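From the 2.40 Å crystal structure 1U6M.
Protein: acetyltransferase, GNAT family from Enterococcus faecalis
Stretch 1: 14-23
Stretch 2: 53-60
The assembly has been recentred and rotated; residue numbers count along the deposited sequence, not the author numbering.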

# COMPACT_ATOMS: atom_id res chain seq x y z
N ALA A 14 -9.00 8.27 7.09
CA ALA A 14 -9.43 7.74 5.78
C ALA A 14 -8.50 6.62 5.28
O ALA A 14 -8.94 5.63 4.79
CB ALA A 14 -9.57 8.92 4.69
N ILE A 15 -7.20 6.81 5.46
CA ILE A 15 -6.21 5.82 5.10
C ILE A 15 -6.43 4.57 5.96
O ILE A 15 -6.44 3.45 5.44
CB ILE A 15 -4.74 6.37 5.36
CG1 ILE A 15 -4.39 7.52 4.44
CG2 ILE A 15 -3.73 5.25 5.26
CD1 ILE A 15 -3.13 8.27 4.91
N ALA A 16 -6.62 4.78 7.27
CA ALA A 16 -6.84 3.68 8.23
C ALA A 16 -8.07 2.82 7.87
O ALA A 16 -8.01 1.58 7.94
CB ALA A 16 -6.93 4.24 9.69
N ARG A 17 -9.15 3.45 7.40
CA ARG A 17 -10.37 2.72 7.00
C ARG A 17 -10.12 1.84 5.79
O ARG A 17 -10.63 0.70 5.70
CB ARG A 17 -11.52 3.69 6.73
CG ARG A 17 -12.06 4.24 8.00
CD ARG A 17 -13.15 5.39 7.91
NE ARG A 17 -12.92 6.19 9.15
CZ ARG A 17 -13.33 5.86 10.39
NH1 ARG A 17 -14.09 4.79 10.63
NH2 ARG A 17 -12.99 6.64 11.41
N LEU A 18 -9.33 2.39 4.86
CA LEU A 18 -8.98 1.69 3.66
C LEU A 18 -8.05 0.51 3.98
O LEU A 18 -8.23 -0.59 3.44
CB LEU A 18 -8.39 2.66 2.63
CG LEU A 18 -9.36 3.67 2.01
CD1 LEU A 18 -8.59 4.72 1.20
CD2 LEU A 18 -10.41 2.92 1.14
N VAL A 19 -7.04 0.75 4.82
CA VAL A 19 -6.11 -0.31 5.30
C VAL A 19 -6.82 -1.43 6.07
O VAL A 19 -6.54 -2.60 5.85
CB VAL A 19 -4.91 0.27 6.15
CG1 VAL A 19 -4.05 -0.82 6.68
CG2 VAL A 19 -4.07 1.17 5.28
N LEU A 20 -7.75 -1.09 6.96
CA LEU A 20 -8.57 -2.11 7.61
C LEU A 20 -9.08 -3.14 6.63
O LEU A 20 -9.17 -4.32 6.99
CB LEU A 20 -9.76 -1.50 8.31
CG LEU A 20 -10.23 -2.10 9.64
CD1 LEU A 20 -11.73 -1.82 9.83
CD2 LEU A 20 -9.94 -3.54 9.82
N VAL A 21 -9.47 -2.70 5.43
CA VAL A 21 -10.05 -3.64 4.45
C VAL A 21 -9.04 -4.73 4.09
O VAL A 21 -9.37 -5.92 4.12
CB VAL A 21 -10.62 -2.95 3.15
CG1 VAL A 21 -11.01 -3.98 2.11
CG2 VAL A 21 -11.82 -2.12 3.48
N ILE A 22 -7.83 -4.30 3.72
CA ILE A 22 -6.66 -5.16 3.50
C ILE A 22 -6.37 -6.16 4.64
O ILE A 22 -6.12 -7.33 4.36
CB ILE A 22 -5.40 -4.28 3.24
CG1 ILE A 22 -5.58 -3.47 1.94
CG2 ILE A 22 -4.11 -5.10 3.17
CD1 ILE A 22 -4.72 -2.30 1.87
N LEU A 23 -6.35 -5.67 5.90
CA LEU A 23 -6.08 -6.51 7.08
C LEU A 23 -7.34 -7.34 7.20
O LEU A 23 -8.41 -6.87 6.84
CB LEU A 23 -5.86 -5.67 8.35
CG LEU A 23 -4.81 -4.55 8.36
CD1 LEU A 23 -4.63 -4.02 9.71
CD2 LEU A 23 -3.45 -4.97 7.77
N ARG A 53 4.75 2.10 6.73
CA ARG A 53 4.17 1.52 5.52
C ARG A 53 3.07 2.41 4.89
O ARG A 53 3.10 2.71 3.69
CB ARG A 53 3.62 0.15 5.83
CG ARG A 53 3.15 -0.59 4.57
CD ARG A 53 2.52 -1.95 4.98
NE ARG A 53 3.55 -2.89 5.47
CZ ARG A 53 4.19 -3.77 4.68
NH1 ARG A 53 3.92 -3.85 3.38
NH2 ARG A 53 5.11 -4.57 5.18
N TYR A 54 2.13 2.84 5.72
CA TYR A 54 1.04 3.68 5.30
C TYR A 54 1.17 5.04 5.87
O TYR A 54 0.16 5.66 6.16
CB TYR A 54 -0.31 3.05 5.75
CG TYR A 54 -0.49 1.65 5.21
CD1 TYR A 54 -0.60 1.40 3.83
CD2 TYR A 54 -0.56 0.55 6.05
CE1 TYR A 54 -0.76 0.07 3.32
CE2 TYR A 54 -0.69 -0.76 5.52
CZ TYR A 54 -0.79 -0.96 4.18
OH TYR A 54 -0.95 -2.24 3.67
N GLY A 55 2.40 5.52 6.09
CA GLY A 55 2.63 6.89 6.50
C GLY A 55 2.08 7.81 5.43
O GLY A 55 2.21 7.49 4.24
N TYR A 56 1.48 8.94 5.80
CA TYR A 56 0.97 9.87 4.75
C TYR A 56 2.02 10.25 3.71
O TYR A 56 1.72 10.38 2.56
CB TYR A 56 0.23 11.09 5.31
CG TYR A 56 1.14 12.09 5.97
CD1 TYR A 56 1.73 13.10 5.24
CD2 TYR A 56 1.35 12.05 7.35
CE1 TYR A 56 2.56 14.03 5.85
CE2 TYR A 56 2.19 12.96 7.98
CZ TYR A 56 2.79 13.95 7.23
OH TYR A 56 3.65 14.87 7.84
N GLN A 57 3.27 10.34 4.10
CA GLN A 57 4.31 10.72 3.17
C GLN A 57 4.58 9.70 2.07
O GLN A 57 5.27 10.00 1.09
CB GLN A 57 5.55 11.05 3.96
CG GLN A 57 5.35 12.37 4.64
CD GLN A 57 6.46 12.71 5.60
OE1 GLN A 57 6.19 13.32 6.67
NE2 GLN A 57 7.73 12.36 5.25
N ARG A 58 4.06 8.49 2.24
CA ARG A 58 4.27 7.41 1.29
C ARG A 58 3.07 7.28 0.37
O ARG A 58 3.07 6.41 -0.53
CB ARG A 58 4.46 6.09 2.07
CG ARG A 58 5.67 6.07 2.94
CD ARG A 58 6.13 4.63 3.13
NE ARG A 58 7.22 4.45 4.12
CZ ARG A 58 8.52 4.66 3.87
NH1 ARG A 58 8.92 5.09 2.68
NH2 ARG A 58 9.44 4.40 4.80
N ILE A 59 2.07 8.12 0.58
CA ILE A 59 0.77 7.95 -0.04
C ILE A 59 0.31 9.07 -1.03
O ILE A 59 0.40 10.30 -0.76
CB ILE A 59 -0.34 7.74 1.04
CG1 ILE A 59 0.01 6.50 1.90
CG2 ILE A 59 -1.68 7.55 0.39
CD1 ILE A 59 -1.01 6.14 2.97
N LEU A 60 -0.24 8.60 -2.15
CA LEU A 60 -0.92 9.48 -3.09
C LEU A 60 -2.42 9.30 -2.95
O LEU A 60 -2.90 8.16 -2.90
CB LEU A 60 -0.48 9.16 -4.53
CG LEU A 60 -0.47 10.21 -5.63
CD1 LEU A 60 0.36 11.45 -5.30
CD2 LEU A 60 0.07 9.50 -6.80

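How do the two backbones lie against each other? The first stretch is helical from A14 through V19, while 53-60 run from a loop through a short 3-10 segment, 56-58, into a strand. The backbones come nearest at I15 and Y54, whose CA atoms are 7.6 Å apart, so side chains fill the gap. Each stretch carries its own backbone hydrogen bonds, such as V19 N to I15 O at 2.8 Å and R58 N to G55 O at 2.9 Å.

What does the aromatic ring of Y54 contribute? It offers a broad face to the helix. V19 CG2 sits 3.6 Å from the centroid of the Y54 ring and only 11° off its normal, a CH-pi contact in which methyl hydrogens meet the pi cloud. The other methyl, V19 CG1, reaches Y54 CE2 at 3.6 Å. Three residues onward, I22 CD1 lies 4.2 Å from Y54 OH, near the far end of the ring.

Which aliphatic contacts complete the packing? I15 points toward the second stretch, and its CD1 meets I59 CD1 at 3.6 Å, methyl against methyl. Its CG2 lies 4.1 Å from Y54 CB.

Does any polar bond join the stretches? No hydrogen bond crosses between them; the contact rests on dispersion and the exclusion of water from apolar surface.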